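Local coordinates for protein FMN reductase [NAD(P)H] (PDB 1ZCH) that uses NADH or NADPH in a flavin-dependent redox reaction with FMN and also reduces nitroaromatic compounds, quinones, chromates and azo dyes, at residues A[192-195]-A[196-200]. Numbering follows the deposited sequence.
Sequences ELTS and HIQAY
In helix 190-212, near its start, Glu-192 and His-196 lie one turn apart, joined by a backbone bond and, at their side chains, through a water. Four successive i to i+4 backbone bonds run along this part of the helix. His-196 N reaches Glu-192 O at 3.0 Å, and Gln-198 N reaches Thr-194 O at 3.0 Å. Ile-197 N bonds to Leu-193 O and Ala-199 N to Ser-195 O in the same way.

The water donates to Glu-192 OE1 at 2.9 Å and lies 2.7 Å from His-196 NE2, at the edge of the imidazole and in its plane. CG of His-196 lies beside the backbone N (chi1 -75°), anti to the carbonyl carbon, which turns the ring back along the helix. His-196 CD2 then rests 3.3 Å from Glu-192 O. An alanine in place of His-196 would probably leave the water without its ring partner and the Glu-192 carboxylate freer to turn.

On another side of the helix, the Thr-194 methyl CG2 meets the amide of Gln-198, 3.9 Å from OE1. Thr-194 OG1 turns back to bond with Gln-190 O. Ile-197 lays CG1 3.4 Å from Leu-193 O.

His-196 also packs on Glu-179 of helix 178-181. This part of the helix touches Ala-180 of that same helix through Leu-193 and His-196. It meets helix 84-94 of the second subunit of the homodimer through Thr-194, on Ile-88 of that subunit, and through Ile-197 and Gln-198, both on its Leu-93.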
loop_
_atom_site.group_PDB
_atom_site.type_symbol
_atom_site.label_atom_id
_atom_site.label_comp_id
_atom_site.label_asym_id
_atom_site.label_seq_id
_atom_site.Cartn_x
_atom_site.Cartn_y
_atom_site.Cartn_z
ATOM N N GLU A 192 4.448 9.625 -25.841
ATOM C CA GLU A 192 4.672 8.182 -25.837
ATOM C C GLU A 192 3.710 7.496 -24.878
ATOM O O GLU A 192 3.181 6.426 -25.172
ATOM C CB GLU A 192 6.105 7.852 -25.413
ATOM C CG GLU A 192 7.174 8.209 -26.424
ATOM C CD GLU A 192 8.551 7.737 -25.988
ATOM O OE1 GLU A 192 8.727 6.513 -25.790
ATOM O OE2 GLU A 192 9.454 8.588 -25.843
ATOM N N LEU A 193 3.497 8.118 -23.724
ATOM C CA LEU A 193 2.606 7.561 -22.715
ATOM C C LEU A 193 1.204 7.428 -23.298
ATOM O O LEU A 193 0.537 6.412 -23.116
ATOM C CB LEU A 193 2.592 8.466 -21.477
ATOM C CG LEU A 193 1.901 7.972 -20.204
ATOM C CD1 LEU A 193 2.492 6.636 -19.763
ATOM C CD2 LEU A 193 2.084 9.015 -19.105
ATOM N N THR A 194 0.766 8.453 -24.018
ATOM C CA THR A 194 -0.552 8.427 -24.629
ATOM C C THR A 194 -0.651 7.269 -25.623
ATOM O O THR A 194 -1.650 6.547 -25.653
ATOM C CB THR A 194 -0.847 9.756 -25.347
ATOM O OG1 THR A 194 -0.838 10.821 -24.386
ATOM C CG2 THR A 194 -2.204 9.705 -26.034
ATOM N N SER A 195 0.393 7.086 -26.428
ATOM C CA SER A 195 0.411 6.004 -27.410
ATOM C C SER A 195 0.260 4.637 -26.747
ATOM O O SER A 195 -0.445 3.770 -27.262
ATOM C CB SER A 195 1.708 6.040 -28.225
ATOM O OG SER A 195 1.768 7.218 -29.008
ATOM N N HIS A 196 0.925 4.441 -25.609
ATOM C CA HIS A 196 0.828 3.168 -24.894
ATOM C C HIS A 196 -0.596 2.929 -24.408
ATOM O O HIS A 196 -1.091 1.800 -24.442
ATOM C CB HIS A 196 1.769 3.144 -23.688
ATOM C CG HIS A 196 3.210 2.957 -24.047
ATOM N ND1 HIS A 196 3.663 1.870 -24.763
ATOM C CD2 HIS A 196 4.301 3.710 -23.775
ATOM C CE1 HIS A 196 4.972 1.962 -24.916
ATOM N NE2 HIS A 196 5.384 3.070 -24.327
ATOM N N ILE A 197 -1.248 3.991 -23.941
ATOM C CA ILE A 197 -2.616 3.874 -23.455
ATOM C C ILE A 197 -3.571 3.500 -24.592
ATOM O O ILE A 197 -4.460 2.663 -24.420
ATOM C CB ILE A 197 -3.086 5.190 -22.789
ATOM C CG1 ILE A 197 -2.257 5.455 -21.527
ATOM C CG2 ILE A 197 -4.568 5.102 -22.436
ATOM C CD1 ILE A 197 -2.560 6.779 -20.845
ATOM N N GLN A 198 -3.382 4.108 -25.759
ATOM C CA GLN A 198 -4.237 3.803 -26.902
ATOM C C GLN A 198 -4.044 2.359 -27.369
ATOM O O GLN A 198 -5.001 1.698 -27.775
ATOM C CB GLN A 198 -3.965 4.786 -28.045
ATOM C CG GLN A 198 -4.439 6.200 -27.721
ATOM C CD GLN A 198 -4.106 7.202 -28.804
ATOM O OE1 GLN A 198 -2.936 7.428 -29.117
ATOM N NE2 GLN A 198 -5.135 7.817 -29.380
ATOM N N ALA A 199 -2.810 1.866 -27.305
ATOM C CA ALA A 199 -2.536 0.486 -27.704
ATOM C C ALA A 199 -3.185 -0.441 -26.679
ATOM O O ALA A 199 -3.771 -1.467 -27.028
ATOM C CB ALA A 199 -1.033 0.240 -27.760
ATOM N N TYR A 200 -3.080 -0.066 -25.408
ATOM C CA TYR A 200 -3.663 -0.849 -24.324
ATOM C C TYR A 200 -5.175 -0.935 -24.507
ATOM O O TYR A 200 -5.776 -1.988 -24.283
ATOM C CB TYR A 200 -3.326 -0.197 -22.977
ATOM C CG TYR A 200 -3.850 -0.928 -21.754
ATOM C CD1 TYR A 200 -3.680 -2.307 -21.606
ATOM C CD2 TYR A 200 -4.466 -0.229 -20.721
ATOM C CE1 TYR A 200 -4.112 -2.968 -20.451
ATOM C CE2 TYR A 200 -4.896 -0.877 -19.560
ATOM C CZ TYR A 200 -4.716 -2.244 -19.430
ATOM O OH TYR A 200 -5.128 -2.879 -18.276
HETATM O O HOH W 1 7.908 3.993 -24.703
#